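Local coordinates for group II chitinase (Ostrinia furnacalis, PDB 6JAV), which probably hydrolyses internal glycosidic bonds of chitin as an endochitinase, the chain described being one glycoside hydrolase family 18 catalytic domain of a much longer protein, at residues A[210-215]-A[321-326]; A[246-251]-A[329-334]; A[216-221]-A[306-311]. All blocks are in the same frame, centred on the assembly; numbering follows the deposited sequence.

Interaction 1: A[210-215]-A[321-326]; sequences HVAPLY and SFDDVE. With NAG (2-acetamido-2-deoxy-beta-D-glucopyranose), chain C.
The CB of Ser321 lies over one face of the His210 imidazole, 4.0 Å from the ring centroid and displaced toward the rim, a CH-pi contact. Ser321 OG, set between its own backbone N and carbonyl carbon (chi1 59°), accepts a hydrogen bond from Val211 N at 2.9 Å; Gly209 O is a second partner of this hydroxyl. Ala212 N donates to His210 ND1 over 2.9 Å, nearly straight at 167° and close to the ring plane, which fixes ND1 as an acceptor. NE2 is then the protonated nitrogen and reaches Phe322 O in a weak bond bent to 128°, with Pro311 O as another weak partner. Asp323 comes in at the ring edge: its side chain crosses that of His210 at about a right angle, yet ring and carboxylate are nearly coplanar, with His210 CE1 3.3 Å from Asp323 OD1. A water donates to both Asp323 OD1 and Ala212 O, while Asp323 OD2 forms a salt bridge with Lys331, which probably favours the ionised carboxylate. Val211 CG1 packs 3.8 Å from Phe322 CA. Tyr215 lines the site of the N-linked NAG with Asn228 and His232, its CD1 3.5 Å from NAG O7. In the family 18 TIM barrel, the loop after barrel strand 192-195 is thereby held against the end of strand 318-321 and the start of helix 325-337, the return from a segment inserted between strand 244-257 and that helix, consistent with the alpha+beta insertion of many such chitinases. Val211 and Ala212 also rest on strand 244-257, and Phe322 turns to helix 287-296.

Interaction 2: A[246-251]-A[329-334]; sequences MGMPMY and KKKVNF
Lys331 reaches from the helix to the strand, touching Met246 and Met248, and it is the first residue of 329-334 to do so. Its CG is anti to the carbonyl carbon (chi1 -72°), and beyond CG the chain is fully extended. The methyl CE of Met246 sits 3.8 Å from Lys331 CB, the two side chains crossing at about a right angle. Farther out, Lys331 CD passes 4.1 Å from Met248 CG as the two side chains slide past each other in opposite directions. The ammonium ends near Pro249 CD and donates to a water at 2.9 Å, which in turn donates to Gly247 O. Lys331 NZ also has Asp323 as its salt-bridge partner and Ala212 O as an acceptor, which probably offsets its buried charge. Strand 246-249 and this part of the helix run antiparallel, their axes 10.3 Å apart and 177° between directions, the usual packing of an outer helix on a barrel strand in the TIM-barrel fold of family 18. Next along the helix, Val332 offers CG2 to Met248 SD at 4.1 Å, while its side chain also touches helix 363-373. One residue beyond Asn333 comes Phe334: Met246 SD lies 3.7 Å from Phe334 CD2, at the ring edge, a Met-aromatic contact; the same ring touches Tyr215 and Asn228.

Interaction 3: A[216-221]-A[306-311]; sequences YHPDDD and YQRMGP
The guanidinium of Arg308 lies against the imidazole of His217, with His217 CD2 over the centre of one guanidinium face and 3.6 Å from Arg308 CZ. The two planes are 45° apart, so the approach is a tilted one rather than a parallel stack. Pro218 joins from the neighbouring position: its CD is 3.4 Å from Arg308 NH2, and the two side chains cross at about a right angle. Met309 supplies the other apolar touch, its terminal CE lying 3.8 Å from His217 CB and close to the ring carbons as well. Its chain bends at the last torsion (chi3 75°), which brings CE to that spot. Closer to the backbone, Arg308 CD lies 3.7 Å from Tyr216 O.

Bonds on each side orient the two partners. On the histidine side, residues 217-220 form a type I beta turn, closed by Asp220 N to His217 O. Two side-chain bonds brace it: Asp219 N donates to His217 ND1 at 3.1 Å, tilted from the ring plane, and His217 N donates to Asp220 OD2 at 3.0 Å from well above the carboxylate plane. The first of these restrains rotation of the imidazole that meets Arg308. On the arginine side, NE forms a salt bridge with Asp304 that probably offsets its charge, and Tyr306 CD2 lies over the guanidinium face opposite His217, toward its rim.

At the surface of the catalytic domain, the loop from barrel strand 192-195 to helix 227-236 thus meets the turn between the antiparallel strands 300-302 and 312-315. That turn belongs to the segment inserted between strand 244-257 and helix 325-337, consistent with the family 18 insertion domain.

Overall arrangement
Following the chain from the N terminus, the long loop after strand 192-195 supplies first 210-215 and then 216-221, before strand 244-257 contributes 246-251. The later partners come in the order 306-311, 321-326, 329-334. Interaction 3 therefore closes a loop nested inside the one closed by interaction 1, whereas interaction 2 crosses both. Interactions 1 and 2 share helix 325-337 and join through Lys331, which reaches Asp323 and Ala212. Between interactions 1 and 3, Arg308 O probably accepts hydrogen bonds from the backbone N of Leu214 and Tyr215; between 2 and 3, Lys330 probably bonds Gln307 O. Together they tie the loop to strands 244-257, 300-302, 312-315 and 318-321 and helix 325-337.

Interaction 1: A[210-215]-A[321-326]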
loop_
_atom_site.group_PDB
_atom_site.type_symbol
_atom_site.label_atom_id
_atom_site.label_comp_id
_atom_site.label_asym_id
_atom_site.label_seq_id
_atom_site.Cartn_x
_atom_site.Cartn_y
_atom_site.Cartn_z
ATOM N N HIS A 210 -4.151 8.143 -14.178
ATOM C CA HIS A 210 -3.881 6.764 -13.779
ATOM C C HIS A 210 -3.494 6.650 -12.309
ATOM O O HIS A 210 -2.625 7.378 -11.831
ATOM C CB HIS A 210 -2.802 6.114 -14.640
ATOM C CG HIS A 210 -2.927 4.638 -14.649
ATOM N ND1 HIS A 210 -2.444 3.840 -13.625
ATOM C CD2 HIS A 210 -3.561 3.809 -15.509
ATOM C CE1 HIS A 210 -2.756 2.582 -13.872
ATOM N NE2 HIS A 210 -3.443 2.535 -15.010
ATOM N N VAL A 211 -4.109 5.683 -11.608
ATOM C CA VAL A 211 -3.759 5.404 -10.211
ATOM C C VAL A 211 -2.249 5.235 -9.990
ATOM O O VAL A 211 -1.730 5.593 -8.926
ATOM C CB VAL A 211 -4.580 4.200 -9.691
ATOM C CG1 VAL A 211 -4.318 2.926 -10.479
ATOM C CG2 VAL A 211 -4.322 3.982 -8.175
ATOM N N ALA A 212 -1.531 4.630 -10.938
ATOM C CA ALA A 212 -0.162 4.174 -10.662
ATOM C C ALA A 212 0.684 4.092 -11.932
ATOM O O ALA A 212 1.138 3.023 -12.327
ATOM C CB ALA A 212 -0.183 2.839 -9.910
ATOM N N PRO A 213 0.969 5.234 -12.565
ATOM C CA PRO A 213 1.855 5.198 -13.738
ATOM C C PRO A 213 3.256 4.738 -13.367
ATOM O O PRO A 213 3.768 5.066 -12.288
ATOM C CB PRO A 213 1.900 6.657 -14.205
ATOM C CG PRO A 213 1.114 7.452 -13.281
ATOM C CD PRO A 213 0.649 6.596 -12.124
ATOM N N LEU A 214 3.869 3.969 -14.278
ATOM C CA LEU A 214 5.251 3.525 -14.120
ATOM C C LEU A 214 6.233 4.575 -14.636
ATOM O O LEU A 214 7.205 4.909 -13.951
ATOM C CB LEU A 214 5.458 2.204 -14.847
ATOM C CG LEU A 214 6.890 1.689 -14.859
ATOM C CD1 LEU A 214 7.469 1.510 -13.447
ATOM C CD2 LEU A 214 6.938 0.387 -15.637
ATOM N N TYR A 215 5.981 5.127 -15.825
ATOM C CA TYR A 215 6.877 6.084 -16.462
ATOM C C TYR A 215 6.131 7.363 -16.802
ATOM O O TYR A 215 4.903 7.379 -16.970
ATOM C CB TYR A 215 7.466 5.504 -17.760
ATOM C CG TYR A 215 8.421 4.348 -17.551
ATOM C CD1 TYR A 215 9.565 4.507 -16.778
ATOM C CD2 TYR A 215 8.187 3.096 -18.109
ATOM C CE1 TYR A 215 10.439 3.469 -16.579
ATOM C CE2 TYR A 215 9.068 2.038 -17.900
ATOM C CZ TYR A 215 10.201 2.249 -17.135
ATOM O OH TYR A 215 11.111 1.241 -16.922
ATOM N N SER A 321 -9.089 3.760 -13.597
ATOM C CA SER A 321 -7.737 3.390 -14.003
ATOM C C SER A 321 -7.175 2.388 -13.007
ATOM O O SER A 321 -7.473 2.468 -11.812
ATOM C CB SER A 321 -6.823 4.619 -14.089
ATOM O OG SER A 321 -6.754 5.289 -12.848
ATOM N N PHE A 322 -6.370 1.447 -13.500
ATOM C CA PHE A 322 -6.001 0.276 -12.704
ATOM C C PHE A 322 -4.834 -0.444 -13.366
ATOM O O PHE A 322 -4.408 -0.109 -14.478
ATOM C CB PHE A 322 -7.215 -0.666 -12.534
ATOM C CG PHE A 322 -7.666 -1.302 -13.815
ATOM C CD1 PHE A 322 -8.432 -0.573 -14.728
ATOM C CD2 PHE A 322 -7.291 -2.595 -14.149
ATOM C CE1 PHE A 322 -8.842 -1.148 -15.943
ATOM C CE2 PHE A 322 -7.719 -3.182 -15.376
ATOM C CZ PHE A 322 -8.480 -2.428 -16.258
ATOM N N ASP A 323 -4.301 -1.442 -12.663
ATOM C CA ASP A 323 -3.240 -2.275 -13.214
ATOM C C ASP A 323 -3.786 -3.638 -13.634
ATOM O O ASP A 323 -4.536 -4.281 -12.885
ATOM C CB ASP A 323 -2.125 -2.480 -12.176
ATOM C CG ASP A 323 -1.157 -1.301 -12.093
ATOM O OD1 ASP A 323 -1.379 -0.262 -12.760
ATOM O OD2 ASP A 323 -0.155 -1.429 -11.330
ATOM N N ASP A 324 -3.400 -4.076 -14.833
ATOM C CA ASP A 324 -3.679 -5.414 -15.322
ATOM C C ASP A 324 -2.429 -6.294 -15.246
ATOM O O ASP A 324 -1.345 -5.858 -14.854
ATOM C CB ASP A 324 -4.295 -5.366 -16.728
ATOM C CG ASP A 324 -3.353 -4.792 -17.801
ATOM O OD1 ASP A 324 -2.233 -4.321 -17.526
ATOM O OD2 ASP A 324 -3.776 -4.786 -18.981
ATOM N N VAL A 325 -2.580 -7.568 -15.617
ATOM C CA VAL A 325 -1.451 -8.496 -15.578
ATOM C C VAL A 325 -0.305 -7.990 -16.443
ATOM O O VAL A 325 0.867 -8.109 -16.068
ATOM C CB VAL A 325 -1.908 -9.915 -15.984
ATOM C CG1 VAL A 325 -0.725 -10.790 -16.298
ATOM C CG2 VAL A 325 -2.789 -10.494 -14.886
ATOM N N GLU A 326 -0.615 -7.421 -17.612
ATOM C CA GLU A 326 0.452 -6.969 -18.503
ATOM C C GLU A 326 1.333 -5.909 -17.832
ATOM O O GLU A 326 2.571 -6.025 -17.824
ATOM C CB GLU A 326 -0.146 -6.441 -19.807
ATOM C CG GLU A 326 0.915 -6.125 -20.842
ATOM C CD GLU A 326 0.363 -5.401 -22.056
ATOM O OE1 GLU A 326 0.557 -5.909 -23.181
ATOM O OE2 GLU A 326 -0.244 -4.320 -21.884
HETATM C C1 NAG C . 13.366 6.904 -14.990
HETATM C C2 NAG C . 13.460 7.490 -16.391
HETATM C C3 NAG C . 14.888 7.976 -16.671
HETATM C C4 NAG C . 15.363 8.910 -15.561
HETATM C C5 NAG C . 15.195 8.250 -14.199
HETATM C C6 NAG C . 15.557 9.158 -13.038
HETATM C C7 NAG C . 12.088 6.758 -18.301
HETATM C C8 NAG C . 11.519 8.138 -18.315
HETATM N N2 NAG C . 13.033 6.514 -17.382
HETATM O O3 NAG C . 14.885 8.692 -17.900
HETATM O O4 NAG C . 16.726 9.279 -15.746
HETATM O O5 NAG C . 13.823 7.865 -14.033
HETATM O O6 NAG C . 14.574 10.150 -12.756
HETATM O O7 NAG C . 11.734 5.908 -19.107
HETATM O O HOH W 1 0.267 1.263 -14.216
#

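Interaction 2: A[246-251]-A[329-334]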
loop_
_atom_site.group_PDB
_atom_site.type_symbol
_atom_site.label_atom_id
_atom_site.label_comp_id
_atom_site.label_asym_id
_atom_site.label_seq_id
_atom_site.Cartn_x
_atom_site.Cartn_y
_atom_site.Cartn_z
ATOM N N MET A 246 8.529 -2.111 -3.885
ATOM C CA MET A 246 7.691 -1.231 -4.691
ATOM C C MET A 246 6.225 -1.643 -4.601
ATOM O O MET A 246 5.868 -2.768 -4.979
ATOM C CB MET A 246 8.134 -1.259 -6.147
ATOM C CG MET A 246 7.312 -0.277 -6.974
ATOM S SD MET A 246 8.066 -0.098 -8.609
ATOM C CE MET A 246 7.193 -1.396 -9.400
ATOM N N GLY A 247 5.381 -0.702 -4.193
ATOM C CA GLY A 247 3.952 -0.989 -4.085
ATOM C C GLY A 247 3.262 -1.098 -5.438
ATOM O O GLY A 247 3.537 -0.343 -6.379
ATOM N N MET A 248 2.293 -2.011 -5.502
ATOM C CA MET A 248 1.457 -2.191 -6.669
ATOM C C MET A 248 -0.002 -2.298 -6.228
ATOM O O MET A 248 -0.316 -3.033 -5.262
ATOM C CB MET A 248 1.922 -3.420 -7.450
ATOM C CG MET A 248 3.314 -3.224 -8.235
ATOM S SD MET A 248 3.939 -4.820 -8.717
ATOM C CE MET A 248 4.648 -5.351 -7.175
ATOM N N PRO A 249 -0.906 -1.554 -6.862
ATOM C CA PRO A 249 -2.324 -1.536 -6.448
ATOM C C PRO A 249 -3.115 -2.695 -7.044
ATOM O O PRO A 249 -3.044 -2.976 -8.247
ATOM C CB PRO A 249 -2.836 -0.197 -7.002
ATOM C CG PRO A 249 -2.022 -0.005 -8.271
ATOM C CD PRO A 249 -0.635 -0.624 -7.985
ATOM N N MET A 250 -3.897 -3.356 -6.190
ATOM C CA MET A 250 -4.850 -4.379 -6.605
ATOM C C MET A 250 -6.239 -3.797 -6.805
ATOM O O MET A 250 -7.252 -4.497 -6.604
ATOM C CB MET A 250 -4.916 -5.492 -5.544
ATOM C CG MET A 250 -3.531 -6.095 -5.147
ATOM S SD MET A 250 -2.762 -7.180 -6.354
ATOM C CE MET A 250 -1.721 -6.015 -7.258
ATOM N N TYR A 251 -6.314 -2.504 -7.088
ATOM C CA TYR A 251 -7.564 -1.771 -7.184
ATOM C C TYR A 251 -7.362 -0.623 -8.164
ATOM O O TYR A 251 -6.241 -0.334 -8.610
ATOM C CB TYR A 251 -7.974 -1.207 -5.799
ATOM C CG TYR A 251 -6.979 -0.164 -5.313
ATOM C CD1 TYR A 251 -5.828 -0.546 -4.635
ATOM C CD2 TYR A 251 -7.186 1.190 -5.576
ATOM C CE1 TYR A 251 -4.882 0.401 -4.222
ATOM C CE2 TYR A 251 -6.250 2.143 -5.203
ATOM C CZ TYR A 251 -5.106 1.724 -4.516
ATOM O OH TYR A 251 -4.174 2.655 -4.104
ATOM N N LYS A 329 3.514 -7.299 -14.975
ATOM C CA LYS A 329 4.743 -7.943 -15.414
ATOM C C LYS A 329 5.812 -6.913 -15.753
ATOM O O LYS A 329 6.996 -7.098 -15.420
ATOM C CB LYS A 329 4.488 -8.867 -16.608
ATOM C CG LYS A 329 3.673 -10.100 -16.257
ATOM C CD LYS A 329 2.951 -10.606 -17.493
ATOM C CE LYS A 329 2.650 -12.092 -17.425
ATOM N NZ LYS A 329 2.424 -12.658 -18.796
ATOM N N LYS A 330 5.418 -5.810 -16.398
ATOM C CA LYS A 330 6.377 -4.746 -16.697
ATOM C C LYS A 330 6.943 -4.145 -15.404
ATOM O O LYS A 330 8.157 -3.921 -15.276
ATOM C CB LYS A 330 5.688 -3.676 -17.541
ATOM C CG LYS A 330 6.559 -2.518 -17.967
ATOM C CD LYS A 330 7.238 -2.792 -19.290
ATOM C CE LYS A 330 8.070 -1.601 -19.743
ATOM N NZ LYS A 330 7.257 -0.463 -20.223
ATOM N N LYS A 331 6.068 -3.868 -14.439
ATOM C CA LYS A 331 6.512 -3.320 -13.167
ATOM C C LYS A 331 7.452 -4.269 -12.428
ATOM O O LYS A 331 8.436 -3.820 -11.821
ATOM C CB LYS A 331 5.307 -2.948 -12.298
ATOM C CG LYS A 331 4.576 -1.729 -12.784
ATOM C CD LYS A 331 3.411 -1.377 -11.876
ATOM C CE LYS A 331 2.783 -0.056 -12.294
ATOM N NZ LYS A 331 1.733 0.400 -11.342
ATOM N N VAL A 332 7.173 -5.575 -12.446
ATOM C CA VAL A 332 8.065 -6.523 -11.771
ATOM C C VAL A 332 9.404 -6.638 -12.500
ATOM O O VAL A 332 10.453 -6.782 -11.866
ATOM C CB VAL A 332 7.372 -7.878 -11.524
ATOM C CG1 VAL A 332 8.323 -8.853 -10.871
ATOM C CG2 VAL A 332 6.126 -7.683 -10.634
ATOM N N ASN A 333 9.404 -6.585 -13.837
ATOM C CA ASN A 333 10.688 -6.534 -14.539
ATOM C C ASN A 333 11.472 -5.283 -14.158
ATOM O O ASN A 333 12.705 -5.333 -14.038
ATOM C CB ASN A 333 10.460 -6.610 -16.044
ATOM C CG ASN A 333 10.293 -8.043 -16.518
ATOM O OD1 ASN A 333 9.242 -8.418 -17.042
ATOM N ND2 ASN A 333 11.322 -8.855 -16.322
ATOM N N PHE A 334 10.773 -4.171 -13.913
ATOM C CA PHE A 334 11.420 -2.946 -13.428
ATOM C C PHE A 334 12.046 -3.167 -12.050
ATOM O O PHE A 334 13.202 -2.793 -11.812
ATOM C CB PHE A 334 10.372 -1.830 -13.416
ATOM C CG PHE A 334 10.804 -0.552 -12.767
ATOM C CD1 PHE A 334 11.480 0.415 -13.508
ATOM C CD2 PHE A 334 10.478 -0.267 -11.443
ATOM C CE1 PHE A 334 11.846 1.634 -12.931
ATOM C CE2 PHE A 334 10.865 0.952 -10.858
ATOM C CZ PHE A 334 11.548 1.902 -11.616
HETATM O O HOH W 2 2.982 0.776 -8.803
#

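Interaction 3: A[216-221]-A[306-311]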
loop_
_atom_site.group_PDB
_atom_site.type_symbol
_atom_site.label_atom_id
_atom_site.label_comp_id
_atom_site.label_asym_id
_atom_site.label_seq_id
_atom_site.Cartn_x
_atom_site.Cartn_y
_atom_site.Cartn_z
ATOM N N TYR A 216 6.918 8.438 -16.958
ATOM C CA TYR A 216 6.409 9.729 -17.398
ATOM C C TYR A 216 5.639 9.594 -18.702
ATOM O O TYR A 216 6.051 8.864 -19.613
ATOM C CB TYR A 216 7.612 10.652 -17.636
ATOM C CG TYR A 216 7.246 12.031 -18.147
ATOM C CD1 TYR A 216 6.637 12.958 -17.317
ATOM C CD2 TYR A 216 7.519 12.403 -19.460
ATOM C CE1 TYR A 216 6.302 14.229 -17.765
ATOM C CE2 TYR A 216 7.183 13.667 -19.922
ATOM C CZ TYR A 216 6.581 14.574 -19.069
ATOM O OH TYR A 216 6.238 15.832 -19.506
ATOM N N HIS A 217 4.527 10.312 -18.782
ATOM C CA HIS A 217 3.683 10.436 -19.960
ATOM C C HIS A 217 3.702 11.896 -20.418
ATOM O O HIS A 217 3.654 12.799 -19.584
ATOM C CB HIS A 217 2.243 9.997 -19.625
ATOM C CG HIS A 217 1.330 10.001 -20.805
ATOM N ND1 HIS A 217 0.746 11.157 -21.275
ATOM C CD2 HIS A 217 0.918 9.004 -21.624
ATOM C CE1 HIS A 217 -0.001 10.867 -22.330
ATOM N NE2 HIS A 217 0.096 9.570 -22.566
ATOM N N PRO A 218 3.807 12.158 -21.727
ATOM C CA PRO A 218 4.019 13.545 -22.197
ATOM C C PRO A 218 2.962 14.554 -21.767
ATOM O O PRO A 218 3.255 15.760 -21.755
ATOM C CB PRO A 218 4.051 13.395 -23.725
ATOM C CG PRO A 218 4.431 11.987 -23.971
ATOM C CD PRO A 218 3.830 11.185 -22.830
ATOM N N ASP A 219 1.744 14.124 -21.438
ATOM C CA ASP A 219 0.685 15.023 -21.000
ATOM C C ASP A 219 0.632 15.218 -19.480
ATOM O O ASP A 219 -0.281 15.896 -18.991
ATOM C CB ASP A 219 -0.681 14.536 -21.512
ATOM C CG ASP A 219 -0.785 14.562 -23.033
ATOM O OD1 ASP A 219 -0.146 15.436 -23.654
ATOM O OD2 ASP A 219 -1.497 13.703 -23.596
ATOM N N ASP A 220 1.580 14.655 -18.729
ATOM C CA ASP A 220 1.561 14.795 -17.278
ATOM C C ASP A 220 1.837 16.239 -16.879
ATOM O O ASP A 220 2.674 16.916 -17.488
ATOM C CB ASP A 220 2.650 13.930 -16.652
ATOM C CG ASP A 220 2.338 12.442 -16.710
ATOM O OD1 ASP A 220 1.182 12.071 -17.012
ATOM O OD2 ASP A 220 3.263 11.651 -16.440
ATOM N N ASP A 221 1.147 16.692 -15.827
ATOM C CA ASP A 221 1.373 18.031 -15.289
ATOM C C ASP A 221 2.762 18.164 -14.680
ATOM O O ASP A 221 3.320 19.265 -14.642
ATOM C CB ASP A 221 0.320 18.355 -14.226
ATOM C CG ASP A 221 -1.053 18.656 -14.816
ATOM O OD1 ASP A 221 -1.130 19.037 -16.005
ATOM O OD2 ASP A 221 -2.056 18.517 -14.080
ATOM N N TYR A 306 2.902 1.761 -25.203
ATOM C CA TYR A 306 4.262 1.898 -24.691
ATOM C C TYR A 306 4.400 1.412 -23.249
ATOM O O TYR A 306 5.516 1.413 -22.713
ATOM C CB TYR A 306 4.700 3.360 -24.782
ATOM C CG TYR A 306 4.916 3.820 -26.219
ATOM C CD1 TYR A 306 5.965 3.320 -26.977
ATOM C CD2 TYR A 306 4.064 4.740 -26.802
ATOM C CE1 TYR A 306 6.159 3.732 -28.298
ATOM C CE2 TYR A 306 4.253 5.157 -28.117
ATOM C CZ TYR A 306 5.307 4.658 -28.847
ATOM O OH TYR A 306 5.509 5.056 -30.154
ATOM N N GLN A 307 3.296 1.011 -22.610
ATOM C CA GLN A 307 3.351 0.423 -21.273
ATOM C C GLN A 307 4.041 1.347 -20.273
ATOM O O GLN A 307 4.847 0.907 -19.451
ATOM C CB GLN A 307 3.990 -0.959 -21.306
ATOM C CG GLN A 307 3.166 -1.989 -22.046
ATOM C CD GLN A 307 3.074 -3.231 -21.238
ATOM O OE1 GLN A 307 2.115 -3.406 -20.487
ATOM N NE2 GLN A 307 4.104 -4.082 -21.319
ATOM N N ARG A 308 3.728 2.638 -20.346
ATOM C CA ARG A 308 4.139 3.567 -19.299
ATOM C C ARG A 308 3.159 3.543 -18.141
ATOM O O ARG A 308 3.491 3.994 -17.037
ATOM C CB ARG A 308 4.201 4.994 -19.852
ATOM C CG ARG A 308 5.142 5.103 -21.055
ATOM C CD ARG A 308 4.790 6.279 -21.922
ATOM N NE ARG A 308 3.530 6.085 -22.619
ATOM C CZ ARG A 308 3.065 6.903 -23.561
ATOM N NH1 ARG A 308 1.900 6.635 -24.142
ATOM N NH2 ARG A 308 3.761 7.994 -23.922
ATOM N N MET A 309 1.961 3.027 -18.380
ATOM C CA MET A 309 0.960 2.913 -17.332
ATOM C C MET A 309 0.007 1.815 -17.757
ATOM O O MET A 309 -0.040 1.425 -18.934
ATOM C CB MET A 309 0.200 4.218 -17.156
ATOM C CG MET A 309 -0.604 4.609 -18.417
ATOM S SD MET A 309 -1.489 6.144 -18.232
ATOM C CE MET A 309 -0.174 7.372 -18.357
ATOM N N GLY A 310 -0.752 1.319 -16.779
ATOM C CA GLY A 310 -1.761 0.317 -17.023
ATOM C C GLY A 310 -2.986 0.862 -17.732
ATOM O O GLY A 310 -3.033 2.018 -18.175
ATOM N N PRO A 311 -4.002 0.014 -17.867
ATOM C CA PRO A 311 -5.210 0.403 -18.610
ATOM C C PRO A 311 -6.088 1.378 -17.849
ATOM O O PRO A 311 -5.985 1.589 -16.636
ATOM C CB PRO A 311 -5.960 -0.915 -18.808
ATOM C CG PRO A 311 -5.410 -1.806 -17.735
ATOM C CD PRO A 311 -4.014 -1.396 -17.454
#